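Local coordinates for Blr6230 protein (Bradyrhizobium diazoefficiens USDA 110, PDB 5NJW) that probably hydrolyses beta-lactam antibiotics as a subclass B3 metallo-beta-lactamase of the BJP-1 type, with zinc ions in its active site, at residues 102-107 with 143-148; 125-130 with 177-182. All coordinates share one frame; numbering follows the deposited sequence. Where two conformers were deposited one is given.

Contact 1: 102-107 with 143-148; sequences AHLDHT and EDLAFP. With ZN (zinc ion), chain E; ZN (zinc ion), chain C; OH (hydroxide ion), chain K.
Thr107 sets its hydroxyl squarely on the ring of Phe147: OG1 stands 3.1 Å above the ring plane, over its centre, with Thr107 OG1 only 3.2 Å from Phe147 CG. The methine behind it takes part as well, Thr107 CB making a CH-pi contact 4.0 Å from the ring centroid and 18° off the normal. Thr107 carries OG1 between its backbone N and carbonyl carbon (chi1 63°), which turns the hydroxyl to this face while it also gives a weak hydrogen bond to the carbonyl of His103. Leu104 approaches the same residue through its CB, 3.9 Å from Phe147 CB. Farther out, Leu104 CD1 rests against the carbonyl oxygens of Asp144 and Ala146, and Leu104 CD2 touches Leu145 CD2 at 4.0 Å. Residues 102-106 lie in the HxHxDH motif (His101 to His106) of the metallo-beta-lactamase fold, in which His103 occupies the N-cap position before helix 104-107 and sends ND1 to one zinc, while Asp105 and His106 bind the other; a hydroxide bridges the two metals, and His101, His177 and His242 complete the protein ligands. Two waters tie the backbones together: one accepts from Leu104 N and donates to Leu145 O, the other donates to Thr107 O and Pro148 O. Phe26 of helix 23-32 packs on both Leu104 and Leu145.

Contact 2: 125-130 with 177-182; sequences ERDKPL and HSPGCT. With ZN (zinc ion), chain C; BO3 (boric acid), chain F; EDO (1,2-ethanediol), chain H.
The carbonyl oxygen of Pro179 is gripped side-on by Arg126, with Arg126 NE and Arg126 NH1 each 3.0 Å from Pro179 O. The two bonds are unequal in direction: NH1 lies in the carbonyl plane on a lone pair, whereas NE sits above that plane, and both hydrogen bonds are bent, with N-H...O angles of 140°. A bend at chi3 (-46°) folds the guanidinium back over Pro179, where Pro179 CB underlies one face and O2 of a 1,2-ethanediol, probably from the crystallisation liquor, covers the opposite one. The other hydroxyl of the diol, O1, donates to Pro179 O and receives a weak bond from NE. Arg126 NH1 also forms a salt bridge with Asp222 of helix 219-232, so the guanidinium probably has its charge balanced by Asp222 while it also holds the Pro179 carbonyl.

Asp127 reaches across to the type I turn from Ser178 to Cys181. Its OD2 accepts from Ser178 OG at 2.8 Å through the syn lone pair, while its OD1 takes the Gly180 N-H, also at 2.8 Å, from above the carboxylate plane. With OD2 bonded to Ala102 N as well, the buried carboxylate has three donors, which probably stabilise its negative charge and fix its rotation. The backbones run close here, Gly180 CA lying 4.2 Å from Arg126 CA, and Leu130 CD2 meets Pro179 CD tip to tip at 4.2 Å. His177, just ahead of the turn, binds zinc through NE2 and gives ND1 to Thr204 O, a second-shell bond that probably helps to orient the ring. The contact thus joins the 3-10 turn between strand 120-124 and helix 128-133 to the loop leading into strand 182-190, with Cys181 anchored by its disulfide to Cys201.

Overall arrangement
Contacts 1 and 2 are centred about 13 Å apart and share one zinc, to which 102-107 contributes His103 and 177-182 contributes His177; the ligating atoms His103 ND1 and His177 NE2 are 3.2 Å from each other. The Ala102-Asp127 hydrogen bond (Ala102 N to Asp127 OD2, 3.0 Å) makes a second join, linking the metal-binding loop to contact 2. Helix 128-133 serves both: Leu130 O is 3.3 Å from Phe147 CZ. Their segments alternate along the chain. Boric acid coordinates the zinc held by Asp105 and His106, its O1 2.1 Å from that metal, touching His106 of contact 1 and approaching His177 of contact 2.

Contact 1: 102-107 with 143-148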
loop_
_atom_site.group_PDB
_atom_site.type_symbol
_atom_site.label_atom_id
_atom_site.label_comp_id
_atom_site.label_asym_id
_atom_site.label_seq_id
_atom_site.Cartn_x
_atom_site.Cartn_y
_atom_site.Cartn_z
ATOM N N ALA A 102 5.177 -3.313 4.916
ATOM C CA ALA A 102 5.593 -2.822 6.207
ATOM C C ALA A 102 6.778 -1.874 6.131
ATOM O O ALA A 102 7.864 -2.186 6.629
ATOM C CB ALA A 102 5.901 -4.032 7.097
ATOM N N HIS A 103 6.582 -0.713 5.513
ATOM C CA HIS A 103 7.509 0.436 5.598
ATOM C C HIS A 103 6.856 1.602 6.304
ATOM O O HIS A 103 5.608 1.738 6.240
ATOM C CB HIS A 103 7.943 0.891 4.205
ATOM C CG HIS A 103 8.804 -0.090 3.485
ATOM N ND1 HIS A 103 8.928 -0.071 2.114
ATOM C CD2 HIS A 103 9.634 -1.052 3.934
ATOM C CE1 HIS A 103 9.797 -0.997 1.743
ATOM N NE2 HIS A 103 10.214 -1.625 2.825
ATOM N N LEU A 104 7.663 2.453 6.945
ATOM C CA LEU A 104 7.158 3.505 7.815
ATOM C C LEU A 104 6.174 4.474 7.164
ATOM O O LEU A 104 5.368 5.047 7.871
ATOM C CB LEU A 104 8.286 4.314 8.460
ATOM C CG LEU A 104 8.956 5.403 7.648
ATOM C CD1 LEU A 104 9.747 6.315 8.605
ATOM C CD2 LEU A 104 9.831 4.786 6.559
ATOM N N ASP A 105 6.285 4.698 5.860
ATOM C CA ASP A 105 5.367 5.596 5.193
ATOM C C ASP A 105 3.949 5.007 5.039
ATOM O O ASP A 105 3.036 5.721 4.629
ATOM C CB ASP A 105 5.931 6.091 3.854
ATOM C CG ASP A 105 6.369 4.988 2.889
ATOM O OD1 ASP A 105 6.965 3.966 3.299
ATOM O OD2 ASP A 105 6.125 5.185 1.656
ATOM N N HIS A 106 3.766 3.717 5.353
ATOM C CA HIS A 106 2.457 3.053 5.328
ATOM C C HIS A 106 2.041 2.538 6.689
ATOM O O HIS A 106 0.859 2.268 6.901
ATOM C CB HIS A 106 2.451 1.952 4.305
ATOM C CG HIS A 106 2.950 2.424 3.001
ATOM N ND1 HIS A 106 2.266 3.328 2.226
ATOM C CD2 HIS A 106 4.124 2.212 2.369
ATOM C CE1 HIS A 106 3.010 3.669 1.190
ATOM N NE2 HIS A 106 4.137 2.980 1.237
ATOM N N THR A 107 2.971 2.387 7.625
ATOM C CA THR A 107 2.691 1.785 8.935
ATOM C C THR A 107 2.756 2.780 10.092
ATOM O O THR A 107 2.551 2.384 11.244
ATOM C CB THR A 107 3.710 0.700 9.237
ATOM O OG1 THR A 107 4.988 1.342 9.315
ATOM C CG2 THR A 107 3.752 -0.385 8.187
ATOM N N GLU A 143 17.331 4.555 12.484
ATOM C CA GLU A 143 16.235 5.108 13.269
ATOM C C GLU A 143 15.304 5.967 12.443
ATOM O O GLU A 143 14.129 6.115 12.776
ATOM C CB GLU A 143 16.755 5.896 14.468
ATOM C CG GLU A 143 17.640 5.080 15.398
ATOM N N ASP A 144 15.801 6.585 11.382
ATOM C CA ASP A 144 14.925 7.413 10.568
ATOM C C ASP A 144 13.966 6.610 9.658
ATOM O O ASP A 144 13.042 7.181 9.115
ATOM C CB ASP A 144 15.728 8.472 9.809
ATOM C CG ASP A 144 16.347 9.492 10.752
ATOM O OD1 ASP A 144 15.595 10.246 11.408
ATOM O OD2 ASP A 144 17.579 9.508 10.892
ATOM N N LEU A 145 14.183 5.305 9.550
ATOM C CA LEU A 145 13.238 4.414 8.842
ATOM C C LEU A 145 12.426 3.558 9.813
ATOM O O LEU A 145 11.631 2.715 9.395
ATOM C CB LEU A 145 13.983 3.546 7.812
ATOM C CG LEU A 145 14.702 4.350 6.704
ATOM C CD1 LEU A 145 15.507 3.423 5.816
ATOM C CD2 LEU A 145 13.747 5.166 5.851
ATOM N N ALA A 146 12.585 3.789 11.109
ATOM C CA ALA A 146 11.816 3.076 12.129
ATOM C C ALA A 146 10.410 3.657 12.256
ATOM O O ALA A 146 10.097 4.758 11.824
ATOM C CB ALA A 146 12.555 3.115 13.463
ATOM N N PHE A 147 9.543 2.856 12.884
ATOM C CA PHE A 147 8.165 3.251 13.159
ATOM C C PHE A 147 7.696 2.574 14.442
ATOM O O PHE A 147 8.316 1.612 14.870
ATOM C CB PHE A 147 7.240 2.920 11.976
ATOM C CG PHE A 147 7.247 1.483 11.571
ATOM C CD1 PHE A 147 8.116 1.007 10.600
ATOM C CD2 PHE A 147 6.336 0.589 12.141
ATOM C CE1 PHE A 147 8.088 -0.313 10.201
ATOM C CE2 PHE A 147 6.298 -0.724 11.752
ATOM C CZ PHE A 147 7.158 -1.186 10.774
ATOM N N PRO A 148 6.575 3.042 15.027
ATOM C CA PRO A 148 6.140 2.427 16.282
ATOM C C PRO A 148 5.718 0.990 16.086
ATOM O O PRO A 148 4.839 0.695 15.248
ATOM C CB PRO A 148 4.983 3.331 16.743
ATOM C CG PRO A 148 5.273 4.620 16.078
ATOM C CD PRO A 148 5.817 4.266 14.743
HETATM ZN ZN ZN E . 5.809 3.678 0.222
HETATM ZN ZN ZN C . 7.640 0.865 0.731
HETATM O O OH K . 7.458 2.705 0.891
HETATM O O HOH W 1 10.316 1.424 7.333
HETATM O O HOH W 2 2.843 2.200 14.042
#

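Contact 2: 125-130 with 177-182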
loop_
_atom_site.group_PDB
_atom_site.type_symbol
_atom_site.label_atom_id
_atom_site.label_comp_id
_atom_site.label_asym_id
_atom_site.label_seq_id
_atom_site.Cartn_x
_atom_site.Cartn_y
_atom_site.Cartn_z
ATOM N N GLU A 125 2.455 -12.603 6.114
ATOM C CA GLU A 125 3.242 -13.266 7.155
ATOM C C GLU A 125 4.722 -12.894 7.150
ATOM O O GLU A 125 5.284 -12.717 8.221
ATOM C CB GLU A 125 3.047 -14.785 7.101
ATOM C CG GLU A 125 3.599 -15.462 5.871
ATOM C CD GLU A 125 3.473 -16.969 5.907
ATOM O OE1 GLU A 125 2.956 -17.520 6.898
ATOM O OE2 GLU A 125 3.896 -17.594 4.922
ATOM N N ARG A 126 5.345 -12.733 5.982
ATOM C CA ARG A 126 6.782 -12.414 5.980
ATOM C C ARG A 126 7.096 -10.958 6.384
ATOM O O ARG A 126 8.245 -10.634 6.634
ATOM C CB ARG A 126 7.383 -12.783 4.641
ATOM C CG ARG A 126 7.317 -14.293 4.375
ATOM C CD ARG A 126 8.330 -14.783 3.364
ATOM N NE ARG A 126 8.386 -13.956 2.181
ATOM C CZ ARG A 126 9.316 -14.018 1.232
ATOM N NH1 ARG A 126 9.272 -13.187 0.218
ATOM N NH2 ARG A 126 10.322 -14.884 1.285
ATOM N N ASP A 127 6.089 -10.083 6.455
ATOM C CA ASP A 127 6.285 -8.748 6.999
ATOM C C ASP A 127 6.037 -8.684 8.507
ATOM O O ASP A 127 6.296 -7.645 9.112
ATOM C CB ASP A 127 5.419 -7.703 6.278
ATOM C CG ASP A 127 6.065 -7.125 5.027
ATOM O OD1 ASP A 127 7.186 -7.521 4.662
ATOM O OD2 ASP A 127 5.412 -6.239 4.412
ATOM N N LYS A 128 5.532 -9.761 9.122
ATOM C CA LYS A 128 5.252 -9.734 10.556
ATOM C C LYS A 128 6.486 -9.309 11.385
ATOM O O LYS A 128 6.344 -8.459 12.262
ATOM C CB LYS A 128 4.639 -11.073 11.008
ATOM C CG LYS A 128 4.364 -11.172 12.500
ATOM C CD LYS A 128 3.587 -12.441 12.841
ATOM C CE LYS A 128 3.407 -12.624 14.343
ATOM N NZ LYS A 128 2.851 -13.972 14.602
ATOM N N PRO A 129 7.704 -9.833 11.092
ATOM C CA PRO A 129 8.850 -9.396 11.919
ATOM C C PRO A 129 9.138 -7.901 11.798
ATOM O O PRO A 129 9.534 -7.267 12.764
ATOM C CB PRO A 129 10.028 -10.228 11.371
ATOM C CG PRO A 129 9.422 -11.379 10.651
ATOM C CD PRO A 129 8.071 -10.939 10.187
ATOM N N LEU A 130 8.918 -7.354 10.602
ATOM C CA LEU A 130 9.144 -5.927 10.350
ATOM C C LEU A 130 8.163 -5.070 11.142
ATOM O O LEU A 130 8.539 -4.073 11.761
ATOM C CB LEU A 130 9.003 -5.602 8.855
ATOM C CG LEU A 130 10.142 -5.913 7.874
ATOM C CD1 LEU A 130 10.555 -7.366 7.881
ATOM C CD2 LEU A 130 9.707 -5.519 6.474
ATOM N N HIS A 177 9.090 -5.572 -3.065
ATOM C CA HIS A 177 9.271 -4.288 -2.402
ATOM C C HIS A 177 9.426 -4.497 -0.887
ATOM O O HIS A 177 10.168 -3.764 -0.229
ATOM C CB HIS A 177 8.125 -3.372 -2.784
ATOM C CG HIS A 177 8.242 -2.009 -2.206
ATOM N ND1 HIS A 177 9.013 -1.011 -2.754
ATOM C CD2 HIS A 177 7.726 -1.497 -1.075
ATOM C CE1 HIS A 177 8.911 0.080 -2.016
ATOM N NE2 HIS A 177 8.169 -0.200 -0.962
ATOM N N SER A 178 8.742 -5.498 -0.341
ATOM C CA SER A 178 9.000 -6.000 1.011
ATOM C C SER A 178 8.776 -7.504 0.958
ATOM O O SER A 178 8.112 -8.000 0.031
ATOM C CB SER A 178 8.078 -5.375 2.074
ATOM O OG SER A 178 6.758 -5.939 1.987
ATOM N N PRO A 179 9.319 -8.250 1.938
ATOM C CA PRO A 179 9.175 -9.706 1.809
ATOM C C PRO A 179 7.743 -10.195 1.958
ATOM O O PRO A 179 7.390 -11.238 1.398
ATOM C CB PRO A 179 10.096 -10.266 2.927
ATOM C CG PRO A 179 10.324 -9.145 3.867
ATOM C CD PRO A 179 10.181 -7.870 3.078
ATOM N N GLY A 180 6.927 -9.452 2.702
ATOM C CA GLY A 180 5.535 -9.836 2.937
ATOM C C GLY A 180 4.512 -8.978 2.216
ATOM O O GLY A 180 3.353 -8.954 2.616
ATOM N N CYS A 181 4.949 -8.267 1.186
ATOM C CA CYS A 181 4.096 -7.322 0.443
ATOM C C CYS A 181 2.864 -8.067 -0.065
ATOM O O CYS A 181 3.006 -9.094 -0.740
ATOM C CB CYS A 181 4.956 -6.777 -0.721
ATOM S SG CYS A 181 4.635 -5.168 -1.447
ATOM N N THR A 182 1.685 -7.565 0.297
ATOM C CA THR A 182 0.415 -8.217 0.040
ATOM C C THR A 182 -0.494 -7.272 -0.723
ATOM O O THR A 182 -0.753 -6.153 -0.268
ATOM C CB THR A 182 -0.263 -8.609 1.353
ATOM O OG1 THR A 182 0.609 -9.469 2.094
ATOM C CG2 THR A 182 -1.567 -9.340 1.101
HETATM ZN ZN ZN C . 7.640 0.865 0.731
HETATM B B BO3 F . 6.958 2.783 -2.394
HETATM O O1 BO3 F . 5.963 2.328 -1.317
HETATM O O2 BO3 F . 7.921 3.943 -2.106
HETATM O O3 BO3 F . 6.920 2.147 -3.791
HETATM C C1 EDO H . 5.219 -14.282 -0.062
HETATM O O1 EDO H . 5.553 -13.341 0.954
HETATM C C2 EDO H . 5.994 -15.570 0.158
HETATM O O2 EDO H . 7.071 -15.734 -0.766
#